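Local coordinates for putative antioxidant defense protein Mlr4105 (Mesorhizobium loti, PDB 3C1L), which probably acts as a peroxiredoxin-like antioxidant enzyme of the carboxymuconolactone decarboxylase (AhpD-like) family, at residues R49-I54 with A162-M167; S63-L68 with S117-A122; V128-T131 with K136-E139. All blocks are in the same frame, centred on the assembly; numbering follows the deposited sequence.

Contact 1 of 3, residues R49-I54 with A162-M167; sequences RAFTDI and AAFFNM
Phe164 meets Phe51 and Ile54 in a purely apolar contact between two helices far apart in sequence, helix 45-60 and helix 152-175, near the middle of this all-helical chain. One ring bridges the gap. Phe164 has its CG anti to the backbone N (chi1 -178°), which carries the ring toward helix 45-60, long enough to span backbones whose nearest CA atoms, those of Ile54 and Phe164, are 9.1 Å apart. Ile54 brings its CG2 branch obliquely to the ring, 3.7 Å from Phe164 CE1, while its CG1 branch leads away. At the outer end, Phe164 CZ stands 4.1 Å from Phe51 CE1, and this carbon of Phe51 lies beside the edge of the Phe164 ring, near its plane. The two phenylalanine side chains cross at about a right angle. Phe51 also packs on Val37 and Leu38 of helix 36-40, and its ring meets that of Tyr41 with nearly parallel planes. Met167 of a second subunit packs on Phe164, and Ala50 of that subunit touches Ile54, so the contact borders a subunit interface. No hydrogen bond joins the two segments: cohesion between them rests on van der Waals contact and probably on the exclusion of water, and two flat rings with a branched side chain suit this.

Contact 2 of 3, residues S63-L68 with S117-A122; sequences SGLSKL and SPRQTA
Arg119, near the start of helix 118-132, reaches across to the loop ahead of helix 67-80 and carries the whole contact. The polar part is a hydrogen bond from Arg119 NH2 to Gly64 O, 3.2 Å long and bent, with an angle of 140° at the hydrogen. The donor is tilted from the carbonyl plane, and the oxygen lies at the edge of the guanidinium, near its plane. Water 1 doubles the link: it accepts from Arg119 NH1 at 3.0 Å and gives a weak bond to Gly64 O at 2.9 Å. With CG anti to the backbone N (chi1 180°) and the chain extended to NE, the arginine has the length to cover this distance. Asp69 adds a long, weak ion pair to NH2.

Van der Waals contact is slight: Leu65 CD2 lies 4.0 Å from Arg119 NH2, and both side chains touch Phe150. Leu65, which is buried, also touches Ile73 and Ile158.

Local bonds shape each partner. Ser63 OG accepts from Leu65 N in an ST turn, at 3.1 Å, and also bonds Asp157, while Ser66 caps helix 67-80. On the other segment, Ser117 and Gln120 form a capping box: Gln120 N gives to Ser117 OG at 3.2 Å, and Ser117 N gives to Gln120 OE1 at 2.9 Å. Small hydroxyl residues suit such helix starts, where backbone N-H groups lack acceptors within the helix. A cation thus meets a backbone carbonyl in a directional, partly water-mediated link between the first turn of helix 118-132 and the loop leading into helix 67-80.

Contact 3 of 3, residues V128-T131 with K136-E139; sequences VKLT and KIVE
Lys129 runs alongside Ile137 and ends at the carbonyl of Lys136, tying helix 118-132 to the loop that follows it. Its CG is anti to the backbone N (chi1 -167°) and the chain beyond is fully extended, running past Ile137 in the opposite sense to that side chain. Lys129 CB begins 4.1 Å from Ile137 CD1. Lys129 CG comes closest to Ile137 CD1, at 3.8 Å, and Lys129 CD still touches the same methyl. Lys129 CE lies 3.4 Å from Lys136 O and also packs beside Lys136 CB. At the tip, Lys129 NZ donates to Lys136 O at 3.1 Å, from above the carbonyl plane, 51° out of it. Water 2 closes a triangle, accepting from Lys129 NZ and donating to Lys136 O at 2.7 Å. Asp141 also forms a salt bridge with Lys129 NZ. Beside this, Leu130 CD1 packs 3.9 Å from Ile137 CG1, and Ala174 and Ala173 of a second subunit touch these two residues. Lysine fits because its methylenes can cover a branched apolar residue while the ammonium stays polar: one side chain combines apolar cover, a hydrogen bond and a probable charge balance with Asp141 at the loop after helix 118-132.

Overall arrangement
Contact 1 is the most central of the three and wholly apolar, whereas contacts 2 and 3 lie farther out and use long cationic side chains that reach backbone carbonyls with a water alongside. Contact 2 is almost wholly polar; contact 3 adds apolar packing of Leu130 and the lysine methylenes on Ile137. These two share helix 118-132, one at its start and the other near its end, with centres about 17 Å apart and no touch between them. Contacts 1 and 3 do touch: Asn166 ND2 probably bonds to Thr131 OG1, and Ala162 packs on Leu130. Both also border the second subunit, while the segments of contact 2 touch no other chain of the six-chain assembly.

Contact 1 of 3, residues R49-I54 with A162-M167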
loop_
_atom_site.group_PDB
_atom_site.type_symbol
_atom_site.label_atom_id
_atom_site.label_comp_id
_atom_site.label_asym_id
_atom_site.label_seq_id
_atom_site.Cartn_x
_atom_site.Cartn_y
_atom_site.Cartn_z
ATOM N N ARG B 49 35.950 6.121 -6.029
ATOM C CA ARG B 49 36.632 5.023 -5.374
ATOM C C ARG B 49 35.759 4.316 -4.339
ATOM O O ARG B 49 35.851 3.123 -4.214
ATOM C CB ARG B 49 37.923 5.467 -4.690
ATOM C CG ARG B 49 39.170 5.333 -5.558
ATOM C CD ARG B 49 39.449 3.882 -5.990
ATOM N NE ARG B 49 39.534 2.956 -4.856
ATOM C CZ ARG B 49 40.657 2.662 -4.195
ATOM N NH1 ARG B 49 41.822 3.229 -4.536
ATOM N NH2 ARG B 49 40.619 1.804 -3.173
ATOM N N ALA B 50 34.976 5.064 -3.562
ATOM C CA ALA B 50 34.088 4.469 -2.577
ATOM C C ALA B 50 33.092 3.588 -3.317
ATOM O O ALA B 50 32.875 2.413 -2.956
ATOM C CB ALA B 50 33.337 5.552 -1.776
ATOM N N PHE B 51 32.490 4.159 -4.366
ATOM C CA PHE B 51 31.495 3.429 -5.134
ATOM C C PHE B 51 32.095 2.139 -5.672
ATOM O O PHE B 51 31.527 1.103 -5.460
ATOM C CB PHE B 51 30.917 4.239 -6.280
ATOM C CG PHE B 51 30.016 3.436 -7.166
ATOM C CD1 PHE B 51 28.713 3.159 -6.779
ATOM C CD2 PHE B 51 30.476 2.907 -8.353
ATOM C CE1 PHE B 51 27.879 2.380 -7.569
ATOM C CE2 PHE B 51 29.638 2.100 -9.143
ATOM C CZ PHE B 51 28.331 1.864 -8.742
ATOM N N THR B 52 33.226 2.205 -6.368
ATOM C CA THR B 52 33.729 1.027 -7.083
ATOM C C THR B 52 34.178 -0.081 -6.098
ATOM O O THR B 52 33.952 -1.248 -6.378
ATOM C CB THR B 52 34.874 1.342 -8.126
ATOM O OG1 THR B 52 36.086 1.631 -7.446
ATOM C CG2 THR B 52 34.533 2.522 -9.055
ATOM N N ASP B 53 34.770 0.303 -4.956
ATOM C CA ASP B 53 35.113 -0.598 -3.859
ATOM C C ASP B 53 33.923 -1.410 -3.375
ATOM O O ASP B 53 34.031 -2.632 -3.317
ATOM C CB ASP B 53 35.653 0.172 -2.624
ATOM C CG ASP B 53 37.074 0.664 -2.785
ATOM O OD1 ASP B 53 37.845 0.162 -3.648
ATOM O OD2 ASP B 53 37.434 1.562 -2.002
ATOM N N ILE B 54 32.814 -0.732 -3.003
ATOM C CA ILE B 54 31.601 -1.401 -2.522
ATOM C C ILE B 54 30.993 -2.224 -3.633
ATOM O O ILE B 54 30.518 -3.304 -3.376
ATOM C CB ILE B 54 30.448 -0.459 -2.053
ATOM C CG1 ILE B 54 30.872 0.401 -0.898
ATOM C CG2 ILE B 54 29.284 -1.263 -1.471
ATOM C CD1 ILE B 54 30.708 -0.310 0.454
ATOM N N ALA B 162 20.619 -7.114 -1.808
ATOM C CA ALA B 162 19.272 -6.577 -1.943
ATOM C C ALA B 162 19.193 -5.113 -1.402
ATOM O O ALA B 162 18.676 -4.225 -2.070
ATOM C CB ALA B 162 18.216 -7.569 -1.306
ATOM N N ALA B 163 19.832 -4.886 -0.266
ATOM C CA ALA B 163 19.973 -3.569 0.361
ATOM C C ALA B 163 20.613 -2.530 -0.552
ATOM O O ALA B 163 20.092 -1.433 -0.715
ATOM C CB ALA B 163 20.777 -3.690 1.683
ATOM N N PHE B 164 21.749 -2.900 -1.150
ATOM C CA PHE B 164 22.536 -2.028 -2.024
ATOM C C PHE B 164 21.755 -1.543 -3.194
ATOM O O PHE B 164 21.881 -0.397 -3.573
ATOM C CB PHE B 164 23.757 -2.804 -2.550
ATOM C CG PHE B 164 24.654 -2.002 -3.400
ATOM C CD1 PHE B 164 25.608 -1.175 -2.838
ATOM C CD2 PHE B 164 24.586 -2.095 -4.780
ATOM C CE1 PHE B 164 26.478 -0.430 -3.674
ATOM C CE2 PHE B 164 25.452 -1.347 -5.601
ATOM C CZ PHE B 164 26.378 -0.535 -5.058
ATOM N N PHE B 165 20.923 -2.414 -3.742
ATOM C CA PHE B 165 20.050 -2.041 -4.863
ATOM C C PHE B 165 18.871 -1.173 -4.547
ATOM O O PHE B 165 18.465 -0.336 -5.356
ATOM C CB PHE B 165 19.729 -3.267 -5.730
ATOM C CG PHE B 165 20.908 -3.596 -6.634
ATOM C CD1 PHE B 165 21.109 -2.870 -7.782
ATOM C CD2 PHE B 165 21.889 -4.426 -6.215
ATOM C CE1 PHE B 165 22.211 -3.078 -8.569
ATOM C CE2 PHE B 165 22.992 -4.651 -6.982
ATOM C CZ PHE B 165 23.159 -3.967 -8.175
ATOM N N ASN B 166 18.347 -1.329 -3.346
ATOM C CA ASN B 166 17.433 -0.354 -2.820
ATOM C C ASN B 166 18.031 1.047 -2.688
ATOM O O ASN B 166 17.344 2.026 -2.855
ATOM C CB ASN B 166 16.891 -0.851 -1.501
ATOM C CG ASN B 166 15.753 -1.822 -1.723
ATOM O OD1 ASN B 166 14.652 -1.374 -1.979
ATOM N ND2 ASN B 166 16.034 -3.146 -1.726
HETATM N N MSE B 167 19.331 1.130 -2.403
HETATM C CA MSE B 167 20.012 2.400 -2.403
HETATM C C MSE B 167 20.246 2.902 -3.829
HETATM O O MSE B 167 20.008 4.057 -4.096
HETATM C CB MSE B 167 21.368 2.338 -1.649
HETATM C CG MSE B 167 22.330 3.458 -2.031
HETATM SE SE MSE B 167 23.938 3.423 -1.001
HETATM C CE MSE B 167 24.330 5.327 -1.305
#

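Contact 2 of 3, residues S63-L68 with S117-A122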
loop_
_atom_site.group_PDB
_atom_site.type_symbol
_atom_site.label_atom_id
_atom_site.label_comp_id
_atom_site.label_asym_id
_atom_site.label_seq_id
_atom_site.Cartn_x
_atom_site.Cartn_y
_atom_site.Cartn_z
ATOM N N SER B 63 31.936 -15.178 -2.463
ATOM C CA SER B 63 30.622 -15.304 -1.857
ATOM C C SER B 63 30.166 -16.735 -2.136
ATOM O O SER B 63 30.695 -17.390 -3.052
ATOM C CB SER B 63 29.664 -14.287 -2.496
ATOM O OG SER B 63 28.325 -14.305 -1.995
ATOM N N GLY B 64 29.208 -17.210 -1.330
ATOM C CA GLY B 64 28.455 -18.429 -1.621
ATOM C C GLY B 64 27.405 -18.230 -2.702
ATOM O O GLY B 64 26.858 -19.188 -3.221
ATOM N N LEU B 65 27.103 -16.972 -3.016
ATOM C CA LEU B 65 26.299 -16.574 -4.153
ATOM C C LEU B 65 27.196 -16.459 -5.398
ATOM O O LEU B 65 28.290 -15.927 -5.323
ATOM C CB LEU B 65 25.644 -15.210 -3.868
ATOM C CG LEU B 65 24.809 -15.122 -2.585
ATOM C CD1 LEU B 65 24.038 -13.835 -2.514
ATOM C CD2 LEU B 65 23.833 -16.258 -2.523
ATOM N N SER B 66 26.729 -16.970 -6.537
ATOM C CA SER B 66 27.438 -16.846 -7.765
ATOM C C SER B 66 27.281 -15.405 -8.225
ATOM O O SER B 66 26.499 -14.659 -7.679
ATOM C CB SER B 66 26.862 -17.799 -8.801
ATOM O OG SER B 66 25.534 -17.439 -9.087
ATOM N N LYS B 67 28.026 -15.002 -9.235
ATOM C CA LYS B 67 27.842 -13.645 -9.719
ATOM C C LYS B 67 26.438 -13.494 -10.316
ATOM O O LYS B 67 25.868 -12.436 -10.230
ATOM C CB LYS B 67 28.951 -13.211 -10.701
ATOM C CG LYS B 67 30.350 -13.231 -10.080
ATOM C CD LYS B 67 31.444 -12.521 -10.926
ATOM C CE LYS B 67 31.180 -12.559 -12.435
ATOM N NZ LYS B 67 32.328 -12.017 -13.276
ATOM N N LEU B 68 25.905 -14.565 -10.910
ATOM C CA LEU B 68 24.598 -14.513 -11.556
ATOM C C LEU B 68 23.475 -14.403 -10.522
ATOM O O LEU B 68 22.527 -13.669 -10.752
ATOM C CB LEU B 68 24.405 -15.722 -12.500
ATOM C CG LEU B 68 22.978 -16.021 -12.988
ATOM C CD1 LEU B 68 22.478 -14.934 -13.941
ATOM C CD2 LEU B 68 22.897 -17.371 -13.677
ATOM N N SER B 117 15.271 -22.856 -9.304
ATOM C CA SER B 117 15.394 -23.832 -8.207
ATOM C C SER B 117 14.736 -23.242 -6.944
ATOM O O SER B 117 14.508 -22.011 -6.882
ATOM C CB SER B 117 16.870 -24.137 -7.944
ATOM O OG SER B 117 17.528 -22.981 -7.451
ATOM N N PRO B 118 14.393 -24.103 -5.953
ATOM C CA PRO B 118 13.934 -23.708 -4.611
ATOM C C PRO B 118 14.894 -22.731 -3.947
ATOM O O PRO B 118 14.467 -21.747 -3.400
ATOM C CB PRO B 118 13.889 -25.059 -3.854
ATOM C CG PRO B 118 13.499 -26.004 -4.863
ATOM C CD PRO B 118 14.246 -25.562 -6.138
ATOM N N ARG B 119 16.200 -22.972 -4.086
ATOM C CA ARG B 119 17.237 -22.071 -3.584
ATOM C C ARG B 119 17.081 -20.644 -4.149
ATOM O O ARG B 119 17.082 -19.642 -3.384
ATOM C CB ARG B 119 18.593 -22.626 -3.974
ATOM C CG ARG B 119 19.794 -21.825 -3.550
ATOM C CD ARG B 119 21.020 -22.322 -4.274
ATOM N NE ARG B 119 22.025 -21.297 -4.455
ATOM C CZ ARG B 119 23.007 -21.037 -3.592
ATOM N NH1 ARG B 119 23.134 -21.709 -2.456
ATOM N NH2 ARG B 119 23.868 -20.075 -3.868
ATOM N N GLN B 120 16.951 -20.540 -5.468
ATOM C CA GLN B 120 16.809 -19.226 -6.129
ATOM C C GLN B 120 15.504 -18.522 -5.777
ATOM O O GLN B 120 15.480 -17.311 -5.566
ATOM C CB GLN B 120 16.909 -19.363 -7.639
ATOM C CG GLN B 120 18.301 -19.757 -8.142
ATOM C CD GLN B 120 18.267 -20.256 -9.595
ATOM O OE1 GLN B 120 17.334 -20.925 -10.024
ATOM N NE2 GLN B 120 19.309 -19.948 -10.341
ATOM N N THR B 121 14.419 -19.292 -5.727
ATOM C CA THR B 121 13.144 -18.816 -5.237
ATOM C C THR B 121 13.246 -18.272 -3.789
ATOM O O THR B 121 12.733 -17.207 -3.512
ATOM C CB THR B 121 12.060 -19.901 -5.365
ATOM O OG1 THR B 121 11.965 -20.293 -6.738
ATOM C CG2 THR B 121 10.683 -19.434 -4.873
ATOM N N ALA B 122 13.857 -19.001 -2.873
ATOM C CA ALA B 122 13.927 -18.562 -1.498
ATOM C C ALA B 122 14.683 -17.235 -1.352
ATOM O O ALA B 122 14.296 -16.371 -0.574
ATOM C CB ALA B 122 14.534 -19.646 -0.607
HETATM O O HOH W 1 25.423 -20.386 -0.968
#

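Contact 3 of 3, residues V128-T131 with K136-E139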
loop_
_atom_site.group_PDB
_atom_site.type_symbol
_atom_site.label_atom_id
_atom_site.label_comp_id
_atom_site.label_asym_id
_atom_site.label_seq_id
_atom_site.Cartn_x
_atom_site.Cartn_y
_atom_site.Cartn_z
ATOM N N VAL B 128 12.474 -9.673 -2.157
ATOM C CA VAL B 128 11.167 -9.014 -2.324
ATOM C C VAL B 128 10.629 -8.474 -1.013
ATOM O O VAL B 128 10.294 -7.303 -0.922
ATOM C CB VAL B 128 10.065 -9.953 -2.912
ATOM C CG1 VAL B 128 8.715 -9.300 -2.781
ATOM C CG2 VAL B 128 10.341 -10.287 -4.368
ATOM N N LYS B 129 10.627 -9.308 0.025
ATOM C CA LYS B 129 10.180 -8.866 1.371
ATOM C C LYS B 129 11.072 -7.774 1.973
ATOM O O LYS B 129 10.603 -6.804 2.502
ATOM C CB LYS B 129 10.072 -10.048 2.369
ATOM C CG LYS B 129 9.329 -9.628 3.627
ATOM C CD LYS B 129 8.969 -10.721 4.524
ATOM C CE LYS B 129 8.252 -10.170 5.740
ATOM N NZ LYS B 129 8.031 -11.271 6.738
ATOM N N LEU B 130 12.374 -7.922 1.866
ATOM C CA LEU B 130 13.297 -6.861 2.313
ATOM C C LEU B 130 13.096 -5.544 1.500
ATOM O O LEU B 130 13.364 -4.473 2.006
ATOM C CB LEU B 130 14.767 -7.307 2.204
ATOM C CG LEU B 130 15.784 -6.443 2.955
ATOM C CD1 LEU B 130 15.472 -6.526 4.462
ATOM C CD2 LEU B 130 17.132 -6.908 2.658
ATOM N N THR B 131 12.649 -5.644 0.258
ATOM C CA THR B 131 12.422 -4.443 -0.614
ATOM C C THR B 131 11.095 -3.756 -0.304
ATOM O O THR B 131 11.006 -2.509 -0.249
ATOM C CB THR B 131 12.502 -4.802 -2.110
ATOM O OG1 THR B 131 13.819 -5.296 -2.397
ATOM C CG2 THR B 131 12.221 -3.600 -3.022
ATOM N N LYS B 136 8.995 -5.712 8.647
ATOM C CA LYS B 136 8.351 -6.967 8.973
ATOM C C LYS B 136 9.233 -8.203 8.908
ATOM O O LYS B 136 8.723 -9.322 8.997
ATOM C CB LYS B 136 7.117 -7.107 8.060
ATOM C CG LYS B 136 6.103 -5.979 8.412
ATOM C CD LYS B 136 4.736 -6.231 7.866
ATOM C CE LYS B 136 3.729 -5.235 8.460
ATOM N NZ LYS B 136 2.395 -5.648 8.071
ATOM N N ILE B 137 10.554 -8.015 8.736
ATOM C CA ILE B 137 11.481 -9.143 8.656
ATOM C C ILE B 137 11.600 -9.695 10.047
ATOM O O ILE B 137 11.755 -8.925 11.012
ATOM C CB ILE B 137 12.893 -8.744 8.096
ATOM C CG1 ILE B 137 12.754 -8.211 6.654
ATOM C CG2 ILE B 137 13.891 -9.929 8.206
ATOM C CD1 ILE B 137 12.547 -9.313 5.567
ATOM N N VAL B 138 11.481 -11.021 10.138
ATOM C CA VAL B 138 11.538 -11.751 11.394
ATOM C C VAL B 138 12.428 -12.986 11.238
ATOM O O VAL B 138 12.866 -13.306 10.145
ATOM C CB VAL B 138 10.103 -12.115 11.917
ATOM C CG1 VAL B 138 9.386 -10.864 12.299
ATOM C CG2 VAL B 138 9.287 -12.865 10.866
ATOM N N GLU B 139 12.742 -13.618 12.357
ATOM C CA GLU B 139 13.601 -14.820 12.383
ATOM C C GLU B 139 13.086 -15.940 11.472
ATOM O O GLU B 139 13.894 -16.679 10.914
ATOM C CB GLU B 139 13.744 -15.349 13.803
ATOM C CG GLU B 139 14.633 -16.596 13.949
ATOM C CD GLU B 139 16.043 -16.399 13.443
ATOM O OE1 GLU B 139 16.586 -15.270 13.546
ATOM O OE2 GLU B 139 16.606 -17.394 12.933
HETATM O O HOH W 2 6.400 -10.715 9.077
#